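Local coordinates for membrane lipoprotein family protein (Aeropyrum pernix, PDB 4PEV) that binds adenosine and probably serves as the extracytoplasmic solute-binding lipoprotein of a nucleoside ABC transporter, at residues E124-R132 / T145-A153; Q160-I168 / L384-F395. One frame throughout, in Å; residues are numbered along the deposited sequence.

Contact 1 of 2, residues E124-R132 / T145-A153; sequences EPLEKVAPR and TRERYDNVA
L126 and A130, one helical turn apart, both reach V152, and these three side chains make the buried apolar side of the contact. L126 CD2 and V152 CG1 approach tip to tip at 4.0 Å, while the other branch, V152 CG2, lies 3.8 Å from A130 CB. Next to this apolar patch, N151 ND2 donates to A130 O at 3.1 Å, the nitrogen standing 35° out of the carbonyl plane. N151 CG sits between its own backbone N and carbonyl carbon (chi1 67°), a setting that turns the amide to the helix; the same ND2 also binds Q136 O, its stronger partner, so ND2 is held by two backbone carbonyls. Helix 123-132 thus rests on the parallel sheet of an alpha/beta domain: L126 also packs on Y138 and L140 of strand 137-141, and V152, closing a type I turn that starts at Y149, begins the neighbouring strand. Toward solvent the contact turns polar and more exposed, though E127 covers the most surface. The ring of P131 lies loosely along Y149 CE1, CD nearest at 3.8 Å, the two groups crossing obliquely. The Y149 hydroxyl donates to E147 OE1 at 2.6 Å, from above the carboxylate plane. E127, extended beyond CG, carries its carboxylate along the loop to accept R146 N on OE1 at 2.9 Å, and the same oxygen takes a weak bond from Q123 NE2. No guanidinium N-H of R146 points at this carboxylate: NE is 4.1 Å from E127 OE1 and the two planes stand 81° apart, so this loose end attracts by charge alone. E147 OE1 lies 4.5 Å from E127 OE1, a like-charge proximity that the nearby arginine would probably ease.

Contact 2 of 2, residues Q160-I168 / L384-F395; sequences QEVASLVGI and LKQKIISGEIKF
A nearly antiparallel helix pair, with the chain that folds back after the second helix, brings L384, I388 and F395 against Q160, S164 and I168. The axes of 160-168 and 384-389 run at 164° and come within 10.4 Å. L384, its CG anti to the backbone N (chi1 -177°), sends CD2 between I168 CD1, at 3.5 Å, and S164 OG, at 3.6 Å; L165 CD2 reaches L384 CB at 4.1 Å from the neighbouring position on the helix. S164 OG itself donates to E161 O at 2.7 Å, a bond back to its own helix. I388 CG2 lies against the carboxylate of E161, 3.6 Å from OE1; that buried acid has its polar partners elsewhere, R158 in a salt bridge and the backbone N of L326. Helix 159-181 here lies among elements of the second lobe of a periplasmic-binding-protein fold, with helix 196-214 and strand 331-333 nearby. Beyond helix 375-389, G391 takes positive phi and the chain returns to set F395 beside the first turn of the long helix. Q160 CB stands over one face of the F395 ring, 3.6 Å from its centroid and 19° off the normal, a CH-pi contact, while I388 CD1 lies at the ring edge in plane. An alanine at F395 is likely to leave Q160 CB without its aromatic face and to open a gap beside I388 and S164, also depriving Y207 of its edge-to-face ring partner.

Contact 1 and contact 2 come in series along the chain, the first closing at strand 152-157 just before helix 159-181 opens the second. Their centres are about 30 Å apart and their nearest atoms about 15 Å. Contact 1 belongs to the lobe built on the parallel sheet with strands 137-141 and 152-157; contact 2 packs among helices of the other lobe and joins parts separated by 215 residues. The short link from strand 152-157 into helix 159-181 probably crosses from one lobe to the other, as the hinge strands of periplasmic-binding proteins do. The side chains of L126 and Q160 are about 14 and 11 Å from the bound adenosine, so neither contact lines the ligand pocket.

Contact 1 of 2, residues E124-R132 / T145-A153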
ATOM      1  N   GLU C 124      -4.243 -15.545  11.190  1.00 37.90           N
ATOM      2  CA  GLU C 124      -4.969 -16.718  11.662  1.00 40.22           C
ATOM      3  C   GLU C 124      -4.018 -17.872  11.986  1.00 39.51           C
ATOM      4  O   GLU C 124      -4.004 -18.333  13.122  1.00 42.74           O
ATOM      5  CB  GLU C 124      -6.000 -17.149  10.618  1.00 46.47           C
ATOM      6  CG  GLU C 124      -7.443 -16.813  10.944  1.00 53.06           C
ATOM      7  CD  GLU C 124      -8.290 -18.066  11.062  1.00 61.07           C
ATOM      8  OE1 GLU C 124      -9.393 -18.092  10.461  1.00 68.92           O
ATOM      9  OE2 GLU C 124      -7.833 -19.035  11.724  1.00 62.62           O
ATOM     10  N   PRO C 125      -3.205 -18.334  11.006  1.00 36.66           N
ATOM     11  CA  PRO C 125      -2.306 -19.437  11.303  1.00 35.37           C
ATOM     12  C   PRO C 125      -1.306 -19.164  12.417  1.00 34.54           C
ATOM     13  O   PRO C 125      -0.944 -20.084  13.141  1.00 35.27           O
ATOM     14  CB  PRO C 125      -1.564 -19.645   9.981  1.00 35.65           C
ATOM     15  CG  PRO C 125      -2.498 -19.159   8.950  1.00 35.45           C
ATOM     16  CD  PRO C 125      -3.109 -17.957   9.584  1.00 37.06           C
ATOM     17  N   LEU C 126      -0.851 -17.923  12.538  1.00 33.77           N
ATOM     18  CA  LEU C 126       0.135 -17.560  13.568  1.00 34.60           C
ATOM     19  C   LEU C 126      -0.450 -17.599  14.980  1.00 36.22           C
ATOM     20  O   LEU C 126       0.212 -18.052  15.908  1.00 35.27           O
ATOM     21  CB  LEU C 126       0.716 -16.170  13.297  1.00 32.31           C
ATOM     22  CG  LEU C 126       1.763 -15.697  14.294  1.00 31.66           C
ATOM     23  CD1 LEU C 126       3.034 -16.517  14.177  1.00 32.26           C
ATOM     24  CD2 LEU C 126       2.078 -14.239  14.047  1.00 32.74           C
ATOM     25  N   GLU C 127      -1.677 -17.100  15.130  1.00 39.60           N
ATOM     26  CA  GLU C 127      -2.405 -17.130  16.411  1.00 43.15           C
ATOM     27  C   GLU C 127      -2.400 -18.543  17.010  1.00 41.99           C
ATOM     28  O   GLU C 127      -2.328 -18.709  18.220  1.00 40.89           O
ATOM     29  CB  GLU C 127      -3.856 -16.615  16.226  1.00 46.81           C
ATOM     30  CG  GLU C 127      -3.996 -15.082  16.222  1.00 49.87           C
ATOM     31  CD  GLU C 127      -5.353 -14.552  15.724  1.00 54.19           C
ATOM     32  OE1 GLU C 127      -5.523 -13.315  15.724  1.00 57.53           O
ATOM     33  OE2 GLU C 127      -6.253 -15.333  15.321  1.00 55.71           O
ATOM     34  N   LYS C 128      -2.452 -19.541  16.136  1.00 42.61           N
ATOM     35  CA  LYS C 128      -2.407 -20.950  16.504  1.00 42.46           C
ATOM     36  C   LYS C 128      -0.991 -21.473  16.750  1.00 40.87           C
ATOM     37  O   LYS C 128      -0.763 -22.222  17.706  1.00 43.03           O
ATOM     38  CB  LYS C 128      -3.045 -21.777  15.385  1.00 45.39           C
ATOM     39  CG  LYS C 128      -4.499 -21.418  15.135  1.00 49.10           C
ATOM     40  CD  LYS C 128      -5.101 -22.217  13.990  1.00 53.20           C
ATOM     41  CE  LYS C 128      -6.601 -22.404  14.183  1.00 55.76           C
ATOM     42  NZ  LYS C 128      -7.307 -22.237  12.884  1.00 58.04           N
ATOM     43  N   VAL C 129      -0.049 -21.089  15.884  1.00 36.26           N
ATOM     44  CA  VAL C 129       1.297 -21.673  15.883  1.00 33.15           C
ATOM     45  C   VAL C 129       2.234 -21.076  16.944  1.00 33.23           C
ATOM     46  O   VAL C 129       2.991 -21.812  17.602  1.00 31.58           O
ATOM     47  CB  VAL C 129       1.951 -21.548  14.492  1.00 31.77           C
ATOM     48  CG1 VAL C 129       3.423 -21.933  14.541  1.00 31.50           C
ATOM     49  CG2 VAL C 129       1.219 -22.409  13.475  1.00 31.91           C
ATOM     50  N   ALA C 130       2.184 -19.750  17.091  1.00 32.06           N
ATOM     51  CA  ALA C 130       3.055 -19.019  17.997  1.00 31.55           C
ATOM     52  C   ALA C 130       3.100 -19.573  19.415  1.00 33.38           C
ATOM     53  O   ALA C 130       4.189 -19.698  19.972  1.00 36.65           O
ATOM     54  CB  ALA C 130       2.675 -17.557  18.025  1.00 31.34           C
ATOM     55  N   PRO C 131       1.936 -19.891  20.023  1.00 34.98           N
ATOM     56  CA  PRO C 131       2.031 -20.420  21.397  1.00 35.51           C
ATOM     57  C   PRO C 131       2.672 -21.820  21.510  1.00 35.25           C
ATOM     58  O   PRO C 131       3.317 -22.084  22.513  1.00 36.55           O
ATOM     59  CB  PRO C 131       0.574 -20.415  21.885  1.00 34.54           C
ATOM     60  CG  PRO C 131      -0.241 -20.462  20.642  1.00 34.78           C
ATOM     61  CD  PRO C 131       0.533 -19.657  19.636  1.00 34.80           C
ATOM     62  N   ARG C 132       2.516 -22.685  20.503  1.00 35.43           N
ATOM     63  CA  ARG C 132       3.267 -23.962  20.444  1.00 35.96           C
ATOM     64  C   ARG C 132       4.810 -23.857  20.398  1.00 34.78           C
ATOM     65  O   ARG C 132       5.478 -24.813  20.742  1.00 34.87           O
ATOM     66  CB  ARG C 132       2.871 -24.784  19.223  1.00 38.37           C
ATOM     67  CG  ARG C 132       1.416 -25.170  19.134  1.00 41.38           C
ATOM     68  CD  ARG C 132       1.240 -26.172  18.015  1.00 44.49           C
ATOM     69  NE  ARG C 132       0.099 -25.832  17.178  1.00 50.83           N
ATOM     70  CZ  ARG C 132      -0.092 -26.269  15.930  1.00 57.78           C
ATOM     71  NH1 ARG C 132       0.785 -27.082  15.346  1.00 59.69           N
ATOM     72  NH2 ARG C 132      -1.173 -25.886  15.251  1.00 60.72           N
ATOM     73  N   THR C 145      -1.750  -9.639  15.894  1.00 44.73           N
ATOM     74  CA  THR C 145      -2.368 -10.852  16.375  1.00 46.26           C
ATOM     75  C   THR C 145      -3.467 -10.467  17.393  1.00 48.90           C
ATOM     76  O   THR C 145      -3.416  -9.385  17.973  1.00 46.49           O
ATOM     77  CB  THR C 145      -1.251 -11.798  16.886  1.00 43.93           C
ATOM     78  OG1 THR C 145      -1.749 -13.133  16.947  1.00 47.98           O
ATOM     79  CG2 THR C 145      -0.658 -11.354  18.232  1.00 41.20           C
ATOM     80  N   ARG C 146      -4.493 -11.299  17.554  1.00 53.95           N
ATOM     81  CA  ARG C 146      -5.618 -10.951  18.439  1.00 58.71           C
ATOM     82  C   ARG C 146      -5.184 -10.887  19.904  1.00 58.09           C
ATOM     83  O   ARG C 146      -5.549  -9.965  20.613  1.00 56.57           O
ATOM     84  CB  ARG C 146      -6.760 -11.952  18.286  1.00 65.09           C
ATOM     85  CG  ARG C 146      -8.080 -11.501  18.908  1.00 72.64           C
ATOM     86  CD  ARG C 146      -9.294 -12.163  18.250  1.00 75.47           C
ATOM     87  NE  ARG C 146      -9.261 -12.033  16.786  1.00 76.08           N
ATOM     88  CZ  ARG C 146     -10.230 -12.430  15.965  1.00 75.51           C
ATOM     89  NH1 ARG C 146     -11.348 -12.972  16.434  1.00 74.43           N
ATOM     90  NH2 ARG C 146     -10.085 -12.265  14.657  1.00 73.48           N
ATOM     91  N   GLU C 147      -4.387 -11.864  20.331  1.00 61.12           N
ATOM     92  CA  GLU C 147      -3.853 -11.955  21.697  1.00 62.14           C
ATOM     93  C   GLU C 147      -2.498 -11.267  21.680  1.00 59.03           C
ATOM     94  O   GLU C 147      -2.119 -10.717  20.663  1.00 63.84           O
ATOM     95  CB  GLU C 147      -3.703 -13.431  22.130  1.00 66.84           C
ATOM     96  CG  GLU C 147      -4.923 -14.337  21.862  1.00 70.85           C
ATOM     97  CD  GLU C 147      -5.065 -14.808  20.398  1.00 74.14           C
ATOM     98  OE1 GLU C 147      -4.053 -14.865  19.660  1.00 68.46           O
ATOM     99  OE2 GLU C 147      -6.202 -15.124  19.970  1.00 76.05           O
ATOM    100  N   ARG C 148      -1.758 -11.283  22.782  1.00 57.53           N
ATOM    101  CA  ARG C 148      -0.400 -10.725  22.775  1.00 57.76           C
ATOM    102  C   ARG C 148       0.602 -11.725  23.338  1.00 55.93           C
ATOM    103  O   ARG C 148       0.470 -12.151  24.477  1.00 59.67           O
ATOM    104  CB  ARG C 148      -0.337  -9.422  23.561  1.00 60.90           C
ATOM    105  CG  ARG C 148       0.965  -8.666  23.349  1.00 66.54           C
ATOM    106  CD  ARG C 148       1.067  -7.454  24.255  1.00 69.93           C
ATOM    107  NE  ARG C 148       2.434  -6.929  24.281  1.00 73.05           N
ATOM    108  CZ  ARG C 148       2.875  -5.973  25.104  1.00 71.62           C
ATOM    109  NH1 ARG C 148       2.066  -5.410  25.998  1.00 71.01           N
ATOM    110  NH2 ARG C 148       4.141  -5.576  25.037  1.00 68.58           N
ATOM    111  N   TYR C 149       1.601 -12.090  22.531  1.00 53.50           N
ATOM    112  CA  TYR C 149       2.615 -13.093  22.896  1.00 47.07           C
ATOM    113  C   TYR C 149       3.960 -12.431  22.999  1.00 44.35           C
ATOM    114  O   TYR C 149       4.219 -11.469  22.280  1.00 46.65           O
ATOM    115  CB  TYR C 149       2.728 -14.155  21.809  1.00 45.60           C
ATOM    116  CG  TYR C 149       1.428 -14.768  21.410  1.00 43.80           C
ATOM    117  CD1 TYR C 149       0.976 -15.929  22.026  1.00 44.17           C
ATOM    118  CD2 TYR C 149       0.644 -14.193  20.415  1.00 44.22           C
ATOM    119  CE1 TYR C 149      -0.228 -16.511  21.671  1.00 44.54           C
ATOM    120  CE2 TYR C 149      -0.568 -14.763  20.047  1.00 46.17           C
ATOM    121  CZ  TYR C 149      -1.003 -15.929  20.677  1.00 46.57           C
ATOM    122  OH  TYR C 149      -2.209 -16.514  20.320  1.00 45.07           O
ATOM    123  N   ASP C 150       4.839 -12.966  23.838  1.00 42.13           N
ATOM    124  CA  ASP C 150       6.204 -12.415  23.934  1.00 41.42           C
ATOM    125  C   ASP C 150       7.010 -12.678  22.677  1.00 37.98           C
ATOM    126  O   ASP C 150       7.891 -11.907  22.337  1.00 40.48           O
ATOM    127  CB  ASP C 150       6.964 -12.998  25.120  1.00 43.18           C
ATOM    128  CG  ASP C 150       6.165 -12.957  26.384  1.00 45.46           C
ATOM    129  OD1 ASP C 150       5.478 -11.935  26.615  1.00 47.71           O
ATOM    130  OD2 ASP C 150       6.203 -13.957  27.132  1.00 47.74           O
ATOM    131  N   ASN C 151       6.703 -13.765  21.987  1.00 35.47           N
ATOM    132  CA  ASN C 151       7.480 -14.162  20.825  1.00 34.58           C
ATOM    133  C   ASN C 151       6.917 -13.631  19.494  1.00 34.37           C
ATOM    134  O   ASN C 151       7.283 -14.129  18.416  1.00 33.74           O
ATOM    135  CB  ASN C 151       7.637 -15.692  20.795  1.00 33.12           C
ATOM    136  CG  ASN C 151       6.325 -16.422  20.565  1.00 33.10           C
ATOM    137  OD1 ASN C 151       5.252 -15.942  20.935  1.00 32.12           O
ATOM    138  ND2 ASN C 151       6.408 -17.599  19.955  1.00 33.86           N
ATOM    139  N   VAL C 152       6.044 -12.624  19.556  1.00 32.42           N
ATOM    140  CA  VAL C 152       5.491 -12.043  18.338  1.00 31.53           C
ATOM    141  C   VAL C 152       5.519 -10.525  18.355  1.00 30.91           C
ATOM    142  O   VAL C 152       4.846  -9.893  19.172  1.00 31.76           O
ATOM    143  CB  VAL C 152       4.049 -12.510  18.090  1.00 31.41           C
ATOM    144  CG1 VAL C 152       3.478 -11.833  16.855  1.00 31.37           C
ATOM    145  CG2 VAL C 152       4.010 -14.017  17.910  1.00 31.90           C
ATOM    146  N   ALA C 153       6.294  -9.959  17.432  1.00 30.61           N
ATOM    147  CA  ALA C 153       6.296  -8.524  17.151  1.00 29.75           C
ATOM    148  C   ALA C 153       5.420  -8.249  15.938  1.00 30.37           C
ATOM    149  O   ALA C 153       5.748  -8.680  14.840  1.00 31.82           O
ATOM    150  CB  ALA C 153       7.709  -8.045  16.879  1.00 29.12           C
TER

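Contact 2 of 2, residues Q160-I168 / L384-F395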
ATOM      1  N   GLN C 160      -5.354   4.536   6.734  1.00 35.72           N
ATOM      2  CA  GLN C 160      -6.271   5.661   6.600  1.00 35.31           C
ATOM      3  C   GLN C 160      -5.481   6.954   6.366  1.00 35.51           C
ATOM      4  O   GLN C 160      -5.871   7.818   5.560  1.00 34.04           O
ATOM      5  CB  GLN C 160      -7.150   5.811   7.849  1.00 35.28           C
ATOM      6  CG  GLN C 160      -7.879   4.542   8.295  1.00 36.34           C
ATOM      7  CD  GLN C 160      -7.273   3.889   9.537  1.00 37.04           C
ATOM      8  OE1 GLN C 160      -6.057   3.729   9.658  1.00 37.38           O
ATOM      9  NE2 GLN C 160      -8.132   3.509  10.468  1.00 39.16           N
ATOM     10  N   GLU C 161      -4.356   7.071   7.063  1.00 35.37           N
ATOM     11  CA  GLU C 161      -3.616   8.309   7.081  1.00 37.22           C
ATOM     12  C   GLU C 161      -3.133   8.643   5.674  1.00 38.18           C
ATOM     13  O   GLU C 161      -3.479   9.705   5.143  1.00 41.74           O
ATOM     14  CB  GLU C 161      -2.471   8.250   8.110  1.00 38.52           C
ATOM     15  CG  GLU C 161      -2.962   8.053   9.551  1.00 38.51           C
ATOM     16  CD  GLU C 161      -1.885   8.205  10.630  1.00 38.09           C
ATOM     17  OE1 GLU C 161      -0.720   8.544  10.331  1.00 37.34           O
ATOM     18  OE2 GLU C 161      -2.216   7.977  11.813  1.00 37.68           O
ATOM     19  N   VAL C 162      -2.389   7.729   5.049  1.00 36.65           N
ATOM     20  CA  VAL C 162      -1.854   7.970   3.695  1.00 36.40           C
ATOM     21  C   VAL C 162      -2.929   7.949   2.572  1.00 34.60           C
ATOM     22  O   VAL C 162      -2.874   8.758   1.649  1.00 34.98           O
ATOM     23  CB  VAL C 162      -0.686   7.006   3.366  1.00 36.25           C
ATOM     24  CG1 VAL C 162      -1.184   5.602   3.037  1.00 36.60           C
ATOM     25  CG2 VAL C 162       0.155   7.547   2.222  1.00 36.64           C
ATOM     26  N   ALA C 163      -3.893   7.036   2.653  1.00 32.16           N
ATOM     27  CA  ALA C 163      -4.952   6.944   1.651  1.00 31.83           C
ATOM     28  C   ALA C 163      -5.812   8.205   1.600  1.00 33.34           C
ATOM     29  O   ALA C 163      -6.259   8.613   0.522  1.00 34.70           O
ATOM     30  CB  ALA C 163      -5.832   5.740   1.925  1.00 31.13           C
ATOM     31  N   SER C 164      -6.066   8.805   2.761  1.00 32.12           N
ATOM     32  CA  SER C 164      -6.798  10.062   2.816  1.00 30.95           C
ATOM     33  C   SER C 164      -6.067  11.149   2.055  1.00 29.73           C
ATOM     34  O   SER C 164      -6.704  11.956   1.387  1.00 29.59           O
ATOM     35  CB  SER C 164      -7.063  10.508   4.274  1.00 31.50           C
ATOM     36  OG  SER C 164      -5.872  10.841   4.983  1.00 29.60           O
ATOM     37  N   LEU C 165      -4.743  11.189   2.154  1.00 29.00           N
ATOM     38  CA  LEU C 165      -3.983  12.190   1.402  1.00 29.68           C
ATOM     39  C   LEU C 165      -4.143  11.933  -0.086  1.00 31.17           C
ATOM     40  O   LEU C 165      -4.295  12.866  -0.874  1.00 33.04           O
ATOM     41  CB  LEU C 165      -2.509  12.152   1.761  1.00 29.15           C
ATOM     42  CG  LEU C 165      -2.213  12.405   3.229  1.00 30.33           C
ATOM     43  CD1 LEU C 165      -0.714  12.424   3.485  1.00 30.95           C
ATOM     44  CD2 LEU C 165      -2.832  13.719   3.672  1.00 30.79           C
ATOM     45  N   VAL C 166      -4.114  10.655  -0.452  1.00 30.73           N
ATOM     46  CA  VAL C 166      -4.289  10.224  -1.824  1.00 30.03           C
ATOM     47  C   VAL C 166      -5.700  10.570  -2.307  1.00 30.28           C
ATOM     48  O   VAL C 166      -5.872  11.010  -3.440  1.00 31.13           O
ATOM     49  CB  VAL C 166      -3.980   8.706  -1.948  1.00 29.43           C
ATOM     50  CG1 VAL C 166      -4.603   8.096  -3.194  1.00 28.96           C
ATOM     51  CG2 VAL C 166      -2.475   8.471  -1.925  1.00 29.02           C
ATOM     52  N   GLY C 167      -6.698  10.377  -1.449  1.00 29.50           N
ATOM     53  CA  GLY C 167      -8.084  10.684  -1.785  1.00 28.90           C
ATOM     54  C   GLY C 167      -8.254  12.129  -2.194  1.00 29.46           C
ATOM     55  O   GLY C 167      -8.899  12.429  -3.200  1.00 29.55           O
ATOM     56  N   ILE C 168      -7.655  13.026  -1.415  1.00 29.75           N
ATOM     57  CA  ILE C 168      -7.666  14.460  -1.707  1.00 29.41           C
ATOM     58  C   ILE C 168      -7.065  14.712  -3.075  1.00 29.76           C
ATOM     59  O   ILE C 168      -7.640  15.436  -3.876  1.00 30.32           O
ATOM     60  CB  ILE C 168      -6.889  15.264  -0.635  1.00 29.88           C
ATOM     61  CG1 ILE C 168      -7.725  15.392   0.634  1.00 30.05           C
ATOM     62  CG2 ILE C 168      -6.535  16.663  -1.110  1.00 30.90           C
ATOM     63  CD1 ILE C 168      -6.877  15.671   1.850  1.00 30.67           C
ATOM     64  N   LEU C 384      -4.283  18.445   5.988  1.00 43.81           N
ATOM     65  CA  LEU C 384      -4.722  17.186   6.592  1.00 42.77           C
ATOM     66  C   LEU C 384      -3.548  16.426   7.192  1.00 43.82           C
ATOM     67  O   LEU C 384      -3.642  15.882   8.289  1.00 45.61           O
ATOM     68  CB  LEU C 384      -5.448  16.312   5.579  1.00 42.32           C
ATOM     69  CG  LEU C 384      -6.022  14.997   6.131  1.00 42.41           C
ATOM     70  CD1 LEU C 384      -6.853  15.215   7.388  1.00 42.32           C
ATOM     71  CD2 LEU C 384      -6.852  14.277   5.072  1.00 43.18           C
ATOM     72  N   LYS C 385      -2.447  16.386   6.459  1.00 45.44           N
ATOM     73  CA  LYS C 385      -1.198  15.817   6.942  1.00 47.60           C
ATOM     74  C   LYS C 385      -0.862  16.376   8.309  1.00 50.29           C
ATOM     75  O   LYS C 385      -0.438  15.637   9.190  1.00 52.58           O
ATOM     76  CB  LYS C 385      -0.096  16.135   5.937  1.00 49.63           C
ATOM     77  CG  LYS C 385       1.346  15.941   6.363  1.00 52.88           C
ATOM     78  CD  LYS C 385       2.220  16.175   5.131  1.00 57.57           C
ATOM     79  CE  LYS C 385       3.532  16.896   5.427  1.00 62.60           C
ATOM     80  NZ  LYS C 385       4.695  15.968   5.339  1.00 64.97           N
ATOM     81  N   GLN C 386      -1.082  17.676   8.493  1.00 54.83           N
ATOM     82  CA  GLN C 386      -0.728  18.328   9.751  1.00 54.65           C
ATOM     83  C   GLN C 386      -1.743  18.146  10.856  1.00 51.30           C
ATOM     84  O   GLN C 386      -1.366  18.074  12.020  1.00 49.40           O
ATOM     85  CB  GLN C 386      -0.409  19.812   9.555  1.00 58.67           C
ATOM     86  CG  GLN C 386       1.089  20.063   9.500  1.00 63.26           C
ATOM     87  CD  GLN C 386       1.825  19.335  10.622  1.00 69.12           C
ATOM     88  OE1 GLN C 386       1.387  19.343  11.780  1.00 68.34           O
ATOM     89  NE2 GLN C 386       2.930  18.671  10.275  1.00 73.51           N
ATOM     90  N   LYS C 387      -3.019  18.067  10.509  1.00 50.05           N
ATOM     91  CA  LYS C 387      -4.028  17.742  11.506  1.00 51.77           C
ATOM     92  C   LYS C 387      -3.806  16.334  12.045  1.00 53.02           C
ATOM     93  O   LYS C 387      -4.142  16.053  13.192  1.00 54.04           O
ATOM     94  CB  LYS C 387      -5.440  17.909  10.938  1.00 54.20           C
ATOM     95  CG  LYS C 387      -5.828  19.382  10.795  1.00 57.76           C
ATOM     96  CD  LYS C 387      -7.053  19.625   9.918  1.00 58.94           C
ATOM     97  CE  LYS C 387      -8.336  19.203  10.611  1.00 59.86           C
ATOM     98  NZ  LYS C 387      -9.529  19.496   9.771  1.00 60.41           N
ATOM     99  N   ILE C 388      -3.207  15.467  11.223  1.00 54.22           N
ATOM    100  CA  ILE C 388      -2.967  14.058  11.584  1.00 51.70           C
ATOM    101  C   ILE C 388      -1.746  13.892  12.475  1.00 48.29           C
ATOM    102  O   ILE C 388      -1.832  13.273  13.535  1.00 44.86           O
ATOM    103  CB  ILE C 388      -2.811  13.162  10.328  1.00 50.83           C
ATOM    104  CG1 ILE C 388      -4.186  12.937   9.679  1.00 49.72           C
ATOM    105  CG2 ILE C 388      -2.173  11.821  10.687  1.00 49.40           C
ATOM    106  CD1 ILE C 388      -4.143  12.302   8.307  1.00 50.52           C
ATOM    107  N   ILE C 389      -0.618  14.428  12.022  1.00 46.44           N
ATOM    108  CA  ILE C 389       0.629  14.407  12.797  1.00 49.75           C
ATOM    109  C   ILE C 389       0.486  15.056  14.185  1.00 51.51           C
ATOM    110  O   ILE C 389       1.053  14.561  15.167  1.00 52.87           O
ATOM    111  CB  ILE C 389       1.767  15.100  12.022  1.00 49.67           C
ATOM    112  CG1 ILE C 389       2.169  14.235  10.818  1.00 49.27           C
ATOM    113  CG2 ILE C 389       2.964  15.390  12.933  1.00 49.86           C
ATOM    114  CD1 ILE C 389       3.103  14.931   9.849  1.00 50.30           C
ATOM    115  N   SER C 390      -0.270  16.152  14.252  1.00 53.33           N
ATOM    116  CA  SER C 390      -0.500  16.876  15.506  1.00 52.77           C
ATOM    117  C   SER C 390      -1.348  16.076  16.499  1.00 51.72           C
ATOM    118  O   SER C 390      -1.375  16.395  17.676  1.00 52.16           O
ATOM    119  CB  SER C 390      -1.185  18.224  15.245  1.00 52.77           C
ATOM    120  OG  SER C 390      -2.584  18.044  15.044  1.00 52.88           O
ATOM    121  N   GLY C 391      -2.053  15.053  16.036  1.00 51.42           N
ATOM    122  CA  GLY C 391      -2.906  14.276  16.927  1.00 51.08           C
ATOM    123  C   GLY C 391      -4.306  14.841  16.933  1.00 51.39           C
ATOM    124  O   GLY C 391      -5.233  14.209  17.439  1.00 48.85           O
ATOM    125  N   GLU C 392      -4.475  16.028  16.349  1.00 53.98           N
ATOM    126  CA  GLU C 392      -5.791  16.657  16.268  1.00 56.75           C
ATOM    127  C   GLU C 392      -6.787  15.751  15.528  1.00 56.68           C
ATOM    128  O   GLU C 392      -7.990  15.877  15.720  1.00 55.83           O
ATOM    129  CB  GLU C 392      -5.696  18.028  15.590  1.00 57.18           C
ATOM    130  CG  GLU C 392      -6.967  18.869  15.673  1.00 60.42           C
ATOM    131  CD  GLU C 392      -7.118  19.851  14.508  1.00 65.07           C
ATOM    132  OE1 GLU C 392      -8.263  20.002  13.992  1.00 64.78           O
ATOM    133  OE2 GLU C 392      -6.095  20.468  14.106  1.00 62.56           O
ATOM    134  N   ILE C 393      -6.278  14.852  14.679  1.00 58.89           N
ATOM    135  CA  ILE C 393      -7.095  13.847  13.978  1.00 57.66           C
ATOM    136  C   ILE C 393      -6.507  12.437  14.155  1.00 54.74           C
ATOM    137  O   ILE C 393      -5.287  12.229  14.039  1.00 51.83           O
ATOM    138  CB  ILE C 393      -7.241  14.199  12.475  1.00 60.38           C
ATOM    139  CG1 ILE C 393      -8.542  14.972  12.239  1.00 64.95           C
ATOM    140  CG2 ILE C 393      -7.242  12.959  11.590  1.00 59.83           C
ATOM    141  CD1 ILE C 393      -8.777  15.360  10.790  1.00 67.91           C
ATOM    142  N   LYS C 394      -7.390  11.486  14.452  1.00 51.23           N
ATOM    143  CA  LYS C 394      -7.033  10.078  14.541  1.00 51.96           C
ATOM    144  C   LYS C 394      -8.225   9.251  14.061  1.00 48.19           C
ATOM    145  O   LYS C 394      -9.352   9.432  14.525  1.00 45.28           O
ATOM    146  CB  LYS C 394      -6.639   9.695  15.976  1.00 55.62           C
ATOM    147  CG  LYS C 394      -5.935   8.341  16.123  1.00 59.99           C
ATOM    148  CD  LYS C 394      -5.877   7.884  17.588  1.00 63.52           C
ATOM    149  CE  LYS C 394      -5.086   6.598  17.787  1.00 63.14           C
ATOM    150  NZ  LYS C 394      -3.649   6.774  17.434  1.00 62.65           N
ATOM    151  N   PHE C 395      -7.960   8.349  13.123  1.00 44.58           N
ATOM    152  CA  PHE C 395      -8.997   7.497  12.564  1.00 44.90           C
ATOM    153  C   PHE C 395      -9.327   6.335  13.507  1.00 45.19           C
ATOM    154  O   PHE C 395      -8.538   5.995  14.381  1.00 44.37           O
ATOM    155  CB  PHE C 395      -8.543   6.953  11.205  1.00 43.71           C
ATOM    156  CG  PHE C 395      -8.347   8.012  10.154  1.00 41.71           C
ATOM    157  CD1 PHE C 395      -7.121   8.644  10.006  1.00 40.88           C
ATOM    158  CD2 PHE C 395      -9.383   8.358   9.294  1.00 40.06           C
ATOM    159  CE1 PHE C 395      -6.933   9.611   9.030  1.00 40.63           C
ATOM    160  CE2 PHE C 395      -9.203   9.325   8.318  1.00 39.41           C
ATOM    161  CZ  PHE C 395      -7.976   9.955   8.185  1.00 39.60           C
TER